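Local coordinates for protein (thiaminase I) (Bacillus subtilis, PDB 3THI), which cleaves thiamin by a transferase reaction, exchanging its thiazole part for another base or nucleophile, and probably has a fold related to the periplasmic binding proteins, at residues L60-F63 and V64-Y68; S159-L162 and E163-D167; T173-D176 and L177-P180; L192-L195 and I196-G200. One frame throughout, in Å; residues are numbered along the deposited sequence.

Contact 1 (L60-F63 and V64-Y68); sequences LSHF and VDAGY
Leu60 and Val64 meet one turn apart on a short helix, their side chains crossing obliquely. Leu60 has CG anti to its own N (chi1 -173°), which brings Leu60 CD1 across to Val64, 4.0 Å from Val64 CG2. That same Val64 methyl also rests on the backbone, with CG2 3.2 Å from Leu60 O, the carbonyl oxygen that accepts a hydrogen bond from Val64 N, 2.9 Å away. Further along, the Phe63 and Tyr68 rings approach at a slant, and Phe63 CD1 comes to 4.1 Å from Tyr68 CD2. Phe63 O sits near the plane of the Tyr68 ring, at its edge, and accepts from Tyr68 N at 3.1 Å. With Gly67 N bonded to Val64 O at 2.9 Å, this makes a Schellman motif: Gly67 takes positive phi and turns the chain out of the helix. Asp65 leans over Ser61 O, but its OD2 is held by a salt bridge to Arg93 of strand 92-93. Leu60, Phe63 and Val64 all pack on Leu69 of strand 69-70, into which the turn leads, while His62 and Phe63 touch Arg347 of helix 346-353.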
loop_
_atom_site.group_PDB
_atom_site.type_symbol
_atom_site.label_atom_id
_atom_site.label_comp_id
_atom_site.label_asym_id
_atom_site.label_seq_id
_atom_site.Cartn_x
_atom_site.Cartn_y
_atom_site.Cartn_z
ATOM N N LEU A 60 -6.631 11.305 -1.339
ATOM C CA LEU A 60 -7.989 11.400 -1.904
ATOM C C LEU A 60 -8.794 12.619 -1.461
ATOM O O LEU A 60 -9.322 13.342 -2.303
ATOM C CB LEU A 60 -8.802 10.131 -1.625
ATOM C CG LEU A 60 -10.157 10.089 -2.336
ATOM C CD1 LEU A 60 -9.926 10.124 -3.847
ATOM C CD2 LEU A 60 -10.946 8.854 -1.935
ATOM N N SER A 61 -8.890 12.829 -0.148
ATOM C CA SER A 61 -9.638 13.957 0.418
ATOM C C SER A 61 -9.177 15.306 -0.129
ATOM O O SER A 61 -9.997 16.149 -0.495
ATOM C CB SER A 61 -9.554 13.933 1.941
ATOM O OG SER A 61 -10.131 12.741 2.443
ATOM N N HIS A 62 -7.864 15.483 -0.215
ATOM C CA HIS A 62 -7.279 16.699 -0.760
ATOM C C HIS A 62 -7.674 16.880 -2.236
ATOM O O HIS A 62 -8.156 17.940 -2.627
ATOM C CB HIS A 62 -5.752 16.642 -0.639
ATOM C CG HIS A 62 -5.050 17.736 -1.384
ATOM N ND1 HIS A 62 -3.987 17.499 -2.228
ATOM C CD2 HIS A 62 -5.297 19.064 -1.455
ATOM C CE1 HIS A 62 -3.615 18.634 -2.791
ATOM N NE2 HIS A 62 -4.395 19.598 -2.339
ATOM N N PHE A 63 -7.450 15.857 -3.056
ATOM C CA PHE A 63 -7.787 15.933 -4.480
ATOM C C PHE A 63 -9.262 16.226 -4.704
ATOM O O PHE A 63 -9.621 17.006 -5.583
ATOM C CB PHE A 63 -7.411 14.640 -5.216
ATOM C CG PHE A 63 -5.928 14.390 -5.301
ATOM C CD1 PHE A 63 -5.015 15.437 -5.185
ATOM C CD2 PHE A 63 -5.440 13.098 -5.510
ATOM C CE1 PHE A 63 -3.640 15.197 -5.274
ATOM C CE2 PHE A 63 -4.069 12.852 -5.598
ATOM C CZ PHE A 63 -3.167 13.904 -5.482
ATOM N N VAL A 64 -10.118 15.595 -3.908
ATOM C CA VAL A 64 -11.555 15.801 -4.028
ATOM C C VAL A 64 -11.972 17.224 -3.659
ATOM O O VAL A 64 -12.620 17.913 -4.449
ATOM C CB VAL A 64 -12.340 14.808 -3.157
ATOM C CG1 VAL A 64 -13.815 15.207 -3.102
ATOM C CG2 VAL A 64 -12.191 13.402 -3.713
ATOM N N ASP A 65 -11.587 17.662 -2.463
ATOM C CA ASP A 65 -11.948 18.996 -1.995
ATOM C C ASP A 65 -11.372 20.106 -2.861
ATOM O O ASP A 65 -11.919 21.206 -2.899
ATOM C CB ASP A 65 -11.525 19.197 -0.536
ATOM C CG ASP A 65 -12.266 18.289 0.431
ATOM O OD1 ASP A 65 -13.197 17.553 0.027
ATOM O OD2 ASP A 65 -11.914 18.326 1.623
ATOM N N ALA A 66 -10.269 19.822 -3.553
ATOM C CA ALA A 66 -9.649 20.810 -4.428
ATOM C C ALA A 66 -10.317 20.869 -5.805
ATOM O O ALA A 66 -9.968 21.715 -6.632
ATOM C CB ALA A 66 -8.163 20.537 -4.571
ATOM N N GLY A 67 -11.265 19.963 -6.045
ATOM C CA GLY A 67 -11.984 19.939 -7.314
ATOM C C GLY A 67 -11.226 19.344 -8.494
ATOM O O GLY A 67 -11.532 19.642 -9.651
ATOM N N TYR A 68 -10.265 18.474 -8.196
ATOM C CA TYR A 68 -9.429 17.813 -9.200
ATOM C C TYR A 68 -10.060 16.577 -9.839
ATOM O O TYR A 68 -9.766 16.243 -10.987
ATOM C CB TYR A 68 -8.119 17.354 -8.554
ATOM C CG TYR A 68 -7.095 18.426 -8.367
ATOM C CD1 TYR A 68 -6.630 19.154 -9.449
ATOM C CD2 TYR A 68 -6.557 18.689 -7.113
ATOM C CE1 TYR A 68 -5.646 20.120 -9.292
ATOM C CE2 TYR A 68 -5.570 19.656 -6.943
ATOM C CZ TYR A 68 -5.121 20.366 -8.038
ATOM O OH TYR A 68 -4.145 21.322 -7.891
#

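Contact 2 (S159-L162 and E163-D167); sequences SMYL and EALID
Glu163 passes its side chain across the carbonyl oxygen of Ser159, one helical turn earlier. Its CB stands 3.5 Å from Ser159 O. The next atom is nearer still: with chi1 at -69°, CG lies beside the residue's own N and comes to 3.2 Å from Ser159 O, the oxygen that also accepts Glu163 N-H. The chain then extends and draws away, CD being 4.1 Å from Ser159 O and both carboxylate oxygens farther still, and the side chain ends among Leu260 and Tyr262 of strand 260-269 and Phe340. The one apolar side-chain pair across the contact is Tyr161 with Leu165: Tyr161 CE2 approaches Leu165 CD2 at 4.3 Å, the methyl meeting the ring at a slant, while the phenol OH accepts from Asn185 N. Ala164 CB fits against the carbonyls of Met160 and Tyr161, 3.3 Å from Met160 O. The backbone bonds are regular through Leu165, but Ile166 N reaches Leu162 O only weakly, at 3.4 Å. The i to i+4 bonds are those of an alpha-helix; this one, 154-169, is packed between strand 260-269 and helices 186-199 and 346-353, consistent with the layered alpha/beta build of periplasmic-binding-protein relatives.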
loop_
_atom_site.group_PDB
_atom_site.type_symbol
_atom_site.label_atom_id
_atom_site.label_comp_id
_atom_site.label_asym_id
_atom_site.label_seq_id
_atom_site.Cartn_x
_atom_site.Cartn_y
_atom_site.Cartn_z
ATOM N N SER A 159 2.905 8.375 8.200
ATOM C CA SER A 159 1.818 7.450 7.907
ATOM C C SER A 159 1.695 6.373 8.967
ATOM O O SER A 159 0.592 6.018 9.360
ATOM C CB SER A 159 2.014 6.797 6.544
ATOM O OG SER A 159 1.716 7.712 5.519
ATOM N N MET A 160 2.825 5.838 9.412
ATOM C CA MET A 160 2.798 4.806 10.437
ATOM C C MET A 160 2.245 5.398 11.727
ATOM O O MET A 160 1.446 4.768 12.423
ATOM C CB MET A 160 4.189 4.238 10.647
ATOM C CG MET A 160 4.673 3.445 9.462
ATOM S SD MET A 160 6.341 2.858 9.691
ATOM C CE MET A 160 6.071 1.495 10.819
ATOM N N TYR A 161 2.629 6.643 12.000
ATOM C CA TYR A 161 2.161 7.363 13.180
ATOM C C TYR A 161 0.621 7.452 13.191
ATOM O O TYR A 161 -0.037 7.095 14.176
ATOM C CB TYR A 161 2.765 8.782 13.210
ATOM C CG TYR A 161 2.271 9.616 14.372
ATOM C CD1 TYR A 161 2.876 9.520 15.626
ATOM C CD2 TYR A 161 1.148 10.440 14.242
ATOM C CE1 TYR A 161 2.377 10.214 16.728
ATOM C CE2 TYR A 161 0.638 11.142 15.348
ATOM C CZ TYR A 161 1.262 11.017 16.583
ATOM O OH TYR A 161 0.778 11.686 17.675
ATOM N N LEU A 162 0.062 7.928 12.082
ATOM C CA LEU A 162 -1.380 8.107 11.943
ATOM C C LEU A 162 -2.169 6.812 11.972
ATOM O O LEU A 162 -3.287 6.777 12.474
ATOM C CB LEU A 162 -1.677 8.913 10.681
ATOM C CG LEU A 162 -1.153 10.346 10.792
ATOM C CD1 LEU A 162 -1.313 11.089 9.488
ATOM C CD2 LEU A 162 -1.909 11.045 11.878
ATOM N N GLU A 163 -1.590 5.750 11.426
ATOM C CA GLU A 163 -2.250 4.455 11.440
ATOM C C GLU A 163 -2.253 3.930 12.872
ATOM O O GLU A 163 -3.281 3.460 13.370
ATOM C CB GLU A 163 -1.525 3.459 10.534
ATOM C CG GLU A 163 -1.640 3.777 9.062
ATOM C CD GLU A 163 -1.335 2.586 8.198
ATOM O OE1 GLU A 163 -0.299 1.943 8.432
ATOM O OE2 GLU A 163 -2.131 2.288 7.282
ATOM N N ALA A 164 -1.093 4.014 13.521
ATOM C CA ALA A 164 -0.949 3.565 14.897
ATOM C C ALA A 164 -1.920 4.311 15.800
ATOM O O ALA A 164 -2.542 3.711 16.671
ATOM C CB ALA A 164 0.490 3.791 15.382
ATOM N N LEU A 165 -2.070 5.612 15.566
ATOM C CA LEU A 165 -2.959 6.438 16.377
ATOM C C LEU A 165 -4.393 5.931 16.327
ATOM O O LEU A 165 -5.109 5.988 17.325
ATOM C CB LEU A 165 -2.893 7.902 15.938
ATOM C CG LEU A 165 -3.560 8.915 16.869
ATOM C CD1 LEU A 165 -2.909 8.853 18.230
ATOM C CD2 LEU A 165 -3.455 10.321 16.294
ATOM N N ILE A 166 -4.812 5.432 15.167
ATOM C CA ILE A 166 -6.165 4.908 15.026
ATOM C C ILE A 166 -6.344 3.689 15.933
ATOM O O ILE A 166 -7.302 3.621 16.700
ATOM C CB ILE A 166 -6.505 4.569 13.541
ATOM C CG1 ILE A 166 -6.861 5.855 12.787
ATOM C CG2 ILE A 166 -7.638 3.522 13.454
ATOM C CD1 ILE A 166 -7.077 5.671 11.298
ATOM N N ASP A 167 -5.382 2.770 15.901
ATOM C CA ASP A 167 -5.466 1.564 16.711
ATOM C C ASP A 167 -5.384 1.884 18.191
ATOM O O ASP A 167 -5.976 1.186 19.017
ATOM C CB ASP A 167 -4.374 0.569 16.305
ATOM C CG ASP A 167 -4.476 0.152 14.843
ATOM O OD1 ASP A 167 -5.610 0.100 14.313
ATOM O OD2 ASP A 167 -3.424 -0.117 14.219
#

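Contact 3 (T173-D176 and L177-P180); sequences TEYD and LLPP
Positive phi and psi at Tyr175 (53° and 43°) turn the chain sharply, and a chi1 of -74° then puts CG beside the backbone N, anti to the carbonyl carbon, where Leu178 and Pro179 can pack against the side chain. The bend follows an ST turn: Thr173 OG1 lies 2.9 Å from Tyr175 N and accepts its hydrogen bond. The same threonine lays its CG2 methyl over the centre of the tyrosine ring, 3.6 Å above the plane. Leu178 and Pro179 come at the side chain roughly at right angles. Leu178 CD2 touches Tyr175 CB at 3.6 Å, near the root of the side chain, whereas Pro179 meets the ring farther out. At the ring's edge, in its plane, sits Leu177 O. The ring reaches back to helix 154-169, against Leu165 and Ile166, where the phenol OH bonds Leu162 O. Replacing Tyr175 with an alanine would probably strip Pro179 and the Thr173 methyl of the surface they lie on, and leave Leu162 O without its hydroxyl partner. On the exposed side of the loop Asp176 OD1 forms a salt bridge with Arg93. Pro179 CD, the ring carbon next to the proline N, lies 3.6 Å from Tyr175 CD1 and 3.7 Å from Tyr175 CE1.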
loop_
_atom_site.group_PDB
_atom_site.type_symbol
_atom_site.label_atom_id
_atom_site.label_comp_id
_atom_site.label_asym_id
_atom_site.label_seq_id
_atom_site.Cartn_x
_atom_site.Cartn_y
_atom_site.Cartn_z
ATOM N N THR A 173 -10.979 6.699 11.718
ATOM C CA THR A 173 -11.208 8.073 11.301
ATOM C C THR A 173 -10.543 8.294 9.949
ATOM O O THR A 173 -9.537 7.655 9.636
ATOM C CB THR A 173 -10.654 9.112 12.302
ATOM O OG1 THR A 173 -10.847 10.420 11.760
ATOM C CG2 THR A 173 -9.179 8.915 12.566
ATOM N N GLU A 174 -11.149 9.136 9.120
ATOM C CA GLU A 174 -10.568 9.455 7.827
ATOM C C GLU A 174 -9.675 10.676 7.977
ATOM O O GLU A 174 -9.155 11.206 6.994
ATOM C CB GLU A 174 -11.655 9.722 6.788
ATOM C CG GLU A 174 -12.499 8.506 6.486
ATOM C CD GLU A 174 -13.303 8.639 5.216
ATOM O OE1 GLU A 174 -13.525 9.778 4.771
ATOM O OE2 GLU A 174 -13.720 7.597 4.667
ATOM N N TYR A 175 -9.517 11.121 9.222
ATOM C CA TYR A 175 -8.700 12.274 9.555
ATOM C C TYR A 175 -9.034 13.536 8.777
ATOM O O TYR A 175 -8.120 14.220 8.310
ATOM C CB TYR A 175 -7.222 11.954 9.372
ATOM C CG TYR A 175 -6.641 11.063 10.443
ATOM C CD1 TYR A 175 -6.478 11.523 11.755
ATOM C CD2 TYR A 175 -6.197 9.777 10.132
ATOM C CE1 TYR A 175 -5.878 10.721 12.723
ATOM C CE2 TYR A 175 -5.597 8.973 11.090
ATOM C CZ TYR A 175 -5.437 9.447 12.375
ATOM O OH TYR A 175 -4.809 8.646 13.292
ATOM N N ASP A 176 -10.331 13.831 8.612
ATOM C CA ASP A 176 -10.771 15.050 7.917
ATOM C C ASP A 176 -10.028 16.170 8.605
ATOM O O ASP A 176 -9.538 17.112 7.976
ATOM C CB ASP A 176 -12.283 15.266 8.062
ATOM C CG ASP A 176 -13.089 14.485 7.036
ATOM O OD1 ASP A 176 -12.520 14.145 5.972
ATOM O OD2 ASP A 176 -14.284 14.207 7.288
ATOM N N LEU A 177 -9.936 16.022 9.920
ATOM C CA LEU A 177 -9.199 16.938 10.758
ATOM C C LEU A 177 -7.988 16.105 11.180
ATOM O O LEU A 177 -8.140 15.010 11.725
ATOM C CB LEU A 177 -10.026 17.322 11.982
ATOM C CG LEU A 177 -9.438 18.442 12.835
ATOM C CD1 LEU A 177 -9.391 19.730 12.011
ATOM C CD2 LEU A 177 -10.291 18.629 14.091
ATOM N N LEU A 178 -6.796 16.553 10.808
ATOM C CA LEU A 178 -5.580 15.841 11.189
ATOM C C LEU A 178 -5.196 16.203 12.629
ATOM O O LEU A 178 -5.426 17.325 13.076
ATOM C CB LEU A 178 -4.467 16.137 10.188
ATOM C CG LEU A 178 -4.749 15.391 8.877
ATOM C CD1 LEU A 178 -4.163 16.137 7.698
ATOM C CD2 LEU A 178 -4.219 13.956 8.961
ATOM N N PRO A 179 -4.604 15.250 13.373
ATOM C CA PRO A 179 -4.209 15.470 14.768
ATOM C C PRO A 179 -3.071 16.452 15.024
ATOM O O PRO A 179 -2.255 16.737 14.134
ATOM C CB PRO A 179 -3.850 14.060 15.242
ATOM C CG PRO A 179 -3.209 13.483 14.040
ATOM C CD PRO A 179 -4.101 13.949 12.889
ATOM N N PRO A 180 -3.035 17.025 16.237
ATOM C CA PRO A 180 -1.982 17.978 16.585
ATOM C C PRO A 180 -0.631 17.265 16.614
ATOM O O PRO A 180 -0.559 16.058 16.883
ATOM C CB PRO A 180 -2.391 18.441 17.982
ATOM C CG PRO A 180 -3.896 18.290 17.969
ATOM C CD PRO A 180 -4.047 16.949 17.310
#

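Contact 4 (L192-L195 and I196-G200); sequences LRLL and INMAG
Met198 closes back on Leu194 and Leu195 near the C-terminal end of helix 186-199, an alpha-helix that stops at a glycine with positive phi. This is the tight part of the contact. Met198 CG lies 3.2 Å from Leu194 O, which also accepts Met198 N-H, and the chain then bends at SD (chi3 -93°), bringing CE back toward the preceding turn. There the methyl touches Leu194 CG at 3.8 Å and Leu195 CD2 at 4.2 Å, so one terminal carbon bridges two neighbouring leucines. Leu147 of strand 147-149 covers both Leu195 and Met198, and Leu194 packs on Tyr125 and Tyr128 of helix 124-131. The neighbouring flank, toward solvent at Arg193, is looser. Arg193 points away from the following turn into an exposed position, and its NE is tied to Ala360 O. Asn197, next to it on this flank, keeps CB 3.3 Å from Arg193 O and hands its ND2 to Thr133 OG1. Ile196 meets mainly backbone, with CG1 3.4 Å from Leu192 O, and it shares Leu361 of helix 357-361 with Leu192. The last turn closes at Gly200, which is also the N-cap position of helix 201-205; its phi of 103° turns the chain while Gly200 N still bonds Ile196 O at 2.7 Å.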
loop_
_atom_site.group_PDB
_atom_site.type_symbol
_atom_site.label_atom_id
_atom_site.label_comp_id
_atom_site.label_asym_id
_atom_site.label_seq_id
_atom_site.Cartn_x
_atom_site.Cartn_y
_atom_site.Cartn_z
ATOM N N LEU A 192 6.406 3.213 17.696
ATOM C CA LEU A 192 7.341 3.429 16.592
ATOM C C LEU A 192 8.795 3.264 17.040
ATOM O O LEU A 192 9.621 2.746 16.293
ATOM C CB LEU A 192 7.109 4.798 15.941
ATOM C CG LEU A 192 5.723 5.076 15.342
ATOM C CD1 LEU A 192 5.664 6.486 14.792
ATOM C CD2 LEU A 192 5.403 4.066 14.245
ATOM N N ARG A 193 9.096 3.692 18.263
ATOM C CA ARG A 193 10.439 3.556 18.813
ATOM C C ARG A 193 10.754 2.098 19.024
ATOM O O ARG A 193 11.871 1.667 18.769
ATOM C CB ARG A 193 10.573 4.268 20.157
ATOM C CG ARG A 193 10.643 5.754 20.035
ATOM C CD ARG A 193 10.878 6.408 21.368
ATOM N NE ARG A 193 11.637 7.617 21.130
ATOM C CZ ARG A 193 12.879 7.809 21.552
ATOM N NH1 ARG A 193 13.492 6.870 22.256
ATOM N NH2 ARG A 193 13.524 8.916 21.214
ATOM N N LEU A 194 9.770 1.340 19.508
ATOM C CA LEU A 194 9.962 -0.083 19.755
ATOM C C LEU A 194 10.398 -0.773 18.455
ATOM O O LEU A 194 11.298 -1.617 18.464
ATOM C CB LEU A 194 8.675 -0.714 20.279
ATOM C CG LEU A 194 8.870 -2.144 20.771
ATOM C CD1 LEU A 194 9.858 -2.148 21.923
ATOM C CD2 LEU A 194 7.555 -2.750 21.178
ATOM N N LEU A 195 9.775 -0.376 17.344
ATOM C CA LEU A 195 10.084 -0.919 16.028
ATOM C C LEU A 195 11.509 -0.569 15.627
ATOM O O LEU A 195 12.230 -1.410 15.099
ATOM C CB LEU A 195 9.125 -0.357 14.989
ATOM C CG LEU A 195 7.698 -0.867 14.997
ATOM C CD1 LEU A 195 6.854 0.019 14.116
ATOM C CD2 LEU A 195 7.666 -2.320 14.533
ATOM N N ILE A 196 11.882 0.689 15.836
ATOM C CA ILE A 196 13.221 1.173 15.523
ATOM C C ILE A 196 14.224 0.437 16.410
ATOM O O ILE A 196 15.296 0.026 15.962
ATOM C CB ILE A 196 13.307 2.696 15.755
ATOM C CG1 ILE A 196 12.486 3.424 14.683
ATOM C CG2 ILE A 196 14.754 3.158 15.776
ATOM C CD1 ILE A 196 12.192 4.886 14.998
ATOM N N ASN A 197 13.838 0.243 17.663
ATOM C CA ASN A 197 14.681 -0.460 18.617
ATOM C C ASN A 197 14.951 -1.904 18.162
ATOM O O ASN A 197 16.061 -2.432 18.336
ATOM C CB ASN A 197 14.014 -0.465 19.994
ATOM C CG ASN A 197 14.935 -0.980 21.071
ATOM O OD1 ASN A 197 16.010 -0.418 21.306
ATOM N ND2 ASN A 197 14.539 -2.063 21.711
ATOM N N MET A 198 13.933 -2.538 17.586
ATOM C CA MET A 198 14.065 -3.914 17.110
ATOM C C MET A 198 14.855 -4.044 15.803
ATOM O O MET A 198 15.610 -5.002 15.610
ATOM C CB MET A 198 12.681 -4.558 16.943
ATOM C CG MET A 198 11.922 -4.737 18.263
ATOM S SD MET A 198 10.458 -5.774 18.087
ATOM C CE MET A 198 9.145 -4.509 17.759
ATOM N N ALA A 199 14.691 -3.056 14.929
ATOM C CA ALA A 199 15.335 -3.037 13.620
ATOM C C ALA A 199 16.722 -2.409 13.586
ATOM O O ALA A 199 17.580 -2.819 12.797
ATOM C CB ALA A 199 14.428 -2.331 12.618
ATOM N N GLY A 200 16.942 -1.432 14.459
ATOM C CA GLY A 200 18.205 -0.719 14.468
ATOM C C GLY A 200 17.916 0.606 13.785
ATOM O O GLY A 200 17.129 0.660 12.839
#

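In the fold
Within the thiaminase family region, contact 2 touches both contact 3 and contact 4, which stay about 11 Å apart at their nearest atoms. Contact 3 is set on contact 2 by the phenol of Tyr175 and by Pro179, whose CG is 3.5 Å from Leu162 CD2. Contact 4 packs on another part of the same helix, Met160 CE lying 3.7 Å from Leu195 CD1. Contact 1, earlier in the chain, has its nearest atoms about 4 Å from those of contact 3 without touching it, and Arg93 spans the two by pairing with an aspartate of each. Helix 346-353 borders contacts 1, 2 and 3. Contacts 1 and 4 mark the extremes, their centres about 35 Å apart.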